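Local coordinates for uncharacterized protein Rv3413c/MT3522 (Mycobacterium tuberculosis, PDB 3VEP) that probably acts as the anti-sigma factor of the ECF sigma factor SigD, holding it inactive through its cytoplasmic N-terminal part until regulated proteolysis releases it, at residues Thr20-Leu23 with Leu24-Leu27; Ala45-Gly48 with Gln49-Asp52. All blocks are in the same frame, centred on the assembly; numbering follows the deposited sequence.

Contact 1 (Thr20-Leu23 with Leu24-Leu27); sequences TDLL and LDAL
Leu23 carries its CG trans to the backbone N (chi1 -171°), whereas Leu27, one turn on, has CG trans to its carbonyl carbon (chi1 -79°), and these opposite choices bring the two branched ends together. Each methyl of Leu23 lies 3.8 Å from Leu27 CD1, and CD2 also reaches Leu27 CG, so the isobutyl groups meet at a slant rather than stacking in line. Phe35 of the following loop packs on Leu23.

A second i to i+4 pair, Asp21 and Asp25, is acidic. Their OD2 atoms come within 4.3 Å of each other, close enough that the like charges probably repel, and a water bridges the other oxygens, giving one hydrogen to Asp21 OD1 at 2.9 Å and one to Asp25 OD1 at 3.1 Å. Both OD1 atoms also form salt bridges to basic side chains of the other protein chain in the complex, which would offset the repulsion, and Asp21 OD1 has a hydrogen bond to a polar side chain there. The backbone beneath is regular: Leu24 N donates to Thr20 O at 2.8 Å, and Leu27 N to Leu23 O at 2.8 Å.

About two turns of alpha helix, within the family's sigma-factor-binding range (Leu24-Leu27 in the region inferred to contact the sigma factor), thus carry an acidic i/i+4 pair directed at the partner protein and a leucine pair on a different side.

Contact 2 (Ala45-Gly48 with Gln49-Asp52); sequences ALLG and QWRD
Four successive i to i+4 hydrogen bonds carry helix 38-55 through Ala45-Asp52, from Gln49 N to Ala45 O at 3.0 Å to Asp52 N on Gly48 O at 2.8 Å; between them, Trp50 N to Leu46 O is the longest, at 3.2 Å, and bent to 143°.

On one side Leu47 and Trp50 run next to each other and point the same way. Leu47 CD2 touches the benzo part of the indole, 3.6 Å from Trp50 CE3 and slightly farther from CZ3, while Leu47 O lies at the ring edge, in its plane. With Trp50 CG trans to its backbone N (chi1 165°), the indole extends beside the leucine, and an apolar side chain of the other protein chain packs on Trp50.

Arg51 and Gly48 make the other close meeting. The arginine chain kinks at chi3 (51°), which folds the guanidinium back over the preceding turn and lays one of its faces on Gly48, whose CA is 3.5 Å from Arg51 CZ. Having no side chain, Gly48 lets the flat group come down against the backbone. At its edge the guanidinium holds Asp52 side-on: NE, at 3.0 Å, and NH2, at 3.2 Å, both donate to Asp52 OD1, approaching from the same face of the carboxylate. With Arg51 NH1 probably donating to Leu27 O, the guanidinium is fixed from two edges; its charge is probably partly balanced by Asp52, although Arg30 brings a like charge close to NH2. Asp52 OD2 forms a salt bridge with Arg30.

This is alpha helix whose arginine packs on the glycine three residues before it and bonds to a main-chain carbonyl of helix 13-28, joining the two helices in the family's range that probably binds the sigma factor.

From the N terminus the chain enters helix 13-28, where contact 1 spans about two turns near the end; a connecting segment with Val33 and Phe35 then leads into helix 38-55, which holds contact 2. The two follow in series, neither nesting nor crossing, and each joins neighbouring turns of its own helix without closing a loop. Their centres lie about 13 Å apart, yet they meet directly at Leu27, where Leu27 CD1 packs on Leu47 CD1 at 3.8 Å. Through Leu27, therefore, the end of the first helix is joined to the second, completing a two-helix unit whose residues also pack against the other protein chain.

Contact 1 (Thr20-Leu23 with Leu24-Leu27)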
loop_
_atom_site.group_PDB
_atom_site.type_symbol
_atom_site.label_atom_id
_atom_site.label_comp_id
_atom_site.label_asym_id
_atom_site.label_seq_id
_atom_site.Cartn_x
_atom_site.Cartn_y
_atom_site.Cartn_z
ATOM N N THR A 20 -10.325 1.458 1.271
ATOM C CA THR A 20 -8.921 1.281 0.930
ATOM C C THR A 20 -8.399 2.596 0.289
ATOM O O THR A 20 -7.305 3.088 0.618
ATOM C CB THR A 20 -8.712 0.039 -0.009
ATOM O OG1 THR A 20 -9.712 -0.934 0.263
ATOM C CG2 THR A 20 -7.409 -0.622 0.248
ATOM N N ASP A 21 -9.190 3.164 -0.620
ATOM C CA ASP A 21 -8.788 4.383 -1.309
ATOM C C ASP A 21 -8.488 5.469 -0.294
ATOM O O ASP A 21 -7.477 6.168 -0.389
ATOM C CB ASP A 21 -9.897 4.862 -2.230
ATOM C CG ASP A 21 -9.399 5.761 -3.318
ATOM O OD1 ASP A 21 -8.260 5.593 -3.791
ATOM O OD2 ASP A 21 -10.163 6.646 -3.722
ATOM N N LEU A 22 -9.365 5.608 0.691
ATOM C CA LEU A 22 -9.135 6.559 1.756
ATOM C C LEU A 22 -7.884 6.229 2.575
ATOM O O LEU A 22 -7.087 7.124 2.865
ATOM C CB LEU A 22 -10.364 6.647 2.636
ATOM C CG LEU A 22 -11.194 7.864 2.211
ATOM C CD1 LEU A 22 -11.509 7.884 0.707
ATOM C CD2 LEU A 22 -12.433 8.048 3.055
ATOM N N LEU A 23 -7.677 4.957 2.922
ATOM C CA LEU A 23 -6.475 4.595 3.672
ATOM C C LEU A 23 -5.196 4.973 2.904
ATOM O O LEU A 23 -4.310 5.636 3.450
ATOM C CB LEU A 23 -6.451 3.111 4.010
ATOM C CG LEU A 23 -5.354 2.656 4.984
ATOM C CD1 LEU A 23 -4.509 1.507 4.476
ATOM C CD2 LEU A 23 -4.492 3.789 5.611
ATOM N N LEU A 24 -5.105 4.538 1.647
ATOM C CA LEU A 24 -3.983 4.928 0.791
ATOM C C LEU A 24 -3.830 6.471 0.659
ATOM O O LEU A 24 -2.702 6.973 0.622
ATOM C CB LEU A 24 -4.064 4.252 -0.576
ATOM C CG LEU A 24 -3.970 2.712 -0.532
ATOM C CD1 LEU A 24 -4.054 2.110 -1.907
ATOM C CD2 LEU A 24 -2.685 2.206 0.133
ATOM N N ASP A 25 -4.943 7.211 0.609
ATOM C CA ASP A 25 -4.852 8.665 0.502
ATOM C C ASP A 25 -4.226 9.237 1.773
ATOM O O ASP A 25 -3.469 10.207 1.706
ATOM C CB ASP A 25 -6.226 9.333 0.296
ATOM C CG ASP A 25 -6.757 9.224 -1.150
ATOM O OD1 ASP A 25 -5.995 8.846 -2.064
ATOM O OD2 ASP A 25 -7.967 9.520 -1.364
ATOM N N ALA A 26 -4.548 8.648 2.928
ATOM C CA ALA A 26 -3.982 9.088 4.201
ATOM C C ALA A 26 -2.510 8.712 4.291
ATOM O O ALA A 26 -1.676 9.512 4.717
ATOM C CB ALA A 26 -4.745 8.505 5.352
ATOM N N LEU A 27 -2.193 7.488 3.888
ATOM C CA LEU A 27 -0.801 7.069 3.826
ATOM C C LEU A 27 -0.003 8.053 2.993
ATOM O O LEU A 27 1.094 8.420 3.354
ATOM C CB LEU A 27 -0.683 5.669 3.240
ATOM C CG LEU A 27 -1.038 4.627 4.321
ATOM C CD1 LEU A 27 -1.218 3.194 3.787
ATOM C CD2 LEU A 27 -0.099 4.660 5.523
HETATM O O HOH W 1 -7.592 8.296 -4.635
#

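Contact 2 (Ala45-Gly48 with Gln49-Asp52)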
loop_
_atom_site.group_PDB
_atom_site.type_symbol
_atom_site.label_atom_id
_atom_site.label_comp_id
_atom_site.label_asym_id
_atom_site.label_seq_id
_atom_site.Cartn_x
_atom_site.Cartn_y
_atom_site.Cartn_z
ATOM N N ALA A 45 1.859 1.259 9.679
ATOM C CA ALA A 45 3.172 1.651 10.188
ATOM C C ALA A 45 4.267 1.193 9.246
ATOM O O ALA A 45 5.155 1.958 8.852
ATOM C CB ALA A 45 3.403 1.051 11.573
ATOM N N LEU A 46 4.175 -0.067 8.857
ATOM C CA LEU A 46 5.147 -0.647 7.965
ATOM C C LEU A 46 5.211 0.073 6.623
ATOM O O LEU A 46 6.294 0.285 6.077
ATOM C CB LEU A 46 4.829 -2.112 7.781
ATOM C CG LEU A 46 5.813 -2.853 6.894
ATOM C CD1 LEU A 46 7.249 -2.721 7.411
ATOM C CD2 LEU A 46 5.386 -4.331 6.739
ATOM N N LEU A 47 4.048 0.475 6.120
ATOM C CA LEU A 47 3.959 1.169 4.850
ATOM C C LEU A 47 4.459 2.591 4.961
ATOM O O LEU A 47 5.101 3.105 4.052
ATOM C CB LEU A 47 2.516 1.181 4.356
ATOM C CG LEU A 47 2.046 -0.123 3.711
ATOM C CD1 LEU A 47 0.489 -0.212 3.604
ATOM C CD2 LEU A 47 2.711 -0.289 2.358
ATOM N N GLY A 48 4.161 3.232 6.084
ATOM C CA GLY A 48 4.609 4.593 6.273
ATOM C C GLY A 48 6.129 4.648 6.303
ATOM O O GLY A 48 6.748 5.511 5.639
ATOM N N GLN A 49 6.747 3.728 7.052
ATOM C CA GLN A 49 8.203 3.751 7.162
ATOM C C GLN A 49 8.818 3.547 5.785
ATOM O O GLN A 49 9.814 4.169 5.418
ATOM C CB GLN A 49 8.722 2.717 8.163
ATOM C CG GLN A 49 10.215 2.849 8.444
ATOM C CD GLN A 49 10.637 4.304 8.752
ATOM O OE1 GLN A 49 11.318 4.970 7.946
ATOM N NE2 GLN A 49 10.221 4.801 9.921
ATOM N N TRP A 50 8.168 2.693 5.017
ATOM C CA TRP A 50 8.634 2.285 3.704
ATOM C C TRP A 50 8.477 3.421 2.708
ATOM O O TRP A 50 9.368 3.692 1.918
ATOM C CB TRP A 50 7.839 1.049 3.300
ATOM C CG TRP A 50 7.900 0.651 1.877
ATOM C CD1 TRP A 50 8.919 -0.015 1.246
ATOM C CD2 TRP A 50 6.862 0.820 0.904
ATOM N NE1 TRP A 50 8.576 -0.254 -0.068
ATOM C CE2 TRP A 50 7.326 0.255 -0.307
ATOM C CE3 TRP A 50 5.593 1.410 0.933
ATOM C CZ2 TRP A 50 6.565 0.264 -1.477
ATOM C CZ3 TRP A 50 4.835 1.414 -0.231
ATOM C CH2 TRP A 50 5.321 0.843 -1.418
ATOM N N ARG A 51 7.324 4.076 2.775
ATOM C CA ARG A 51 7.030 5.314 2.077
ATOM C C ARG A 51 8.147 6.317 2.348
ATOM O O ARG A 51 8.727 6.882 1.422
ATOM C CB ARG A 51 5.689 5.881 2.600
ATOM C CG ARG A 51 5.238 7.245 2.030
ATOM C CD ARG A 51 4.285 7.996 2.982
ATOM N NE ARG A 51 4.809 8.082 4.342
ATOM C CZ ARG A 51 4.099 7.922 5.454
ATOM N NH1 ARG A 51 2.798 7.659 5.420
ATOM N NH2 ARG A 51 4.709 8.004 6.625
ATOM N N ASP A 52 8.447 6.535 3.623
ATOM C CA ASP A 52 9.496 7.476 3.998
ATOM C C ASP A 52 10.863 7.129 3.380
ATOM O O ASP A 52 11.438 7.951 2.635
ATOM C CB ASP A 52 9.543 7.692 5.523
ATOM C CG ASP A 52 8.335 8.511 6.045
ATOM O OD1 ASP A 52 7.480 8.950 5.246
ATOM O OD2 ASP A 52 8.233 8.756 7.258
#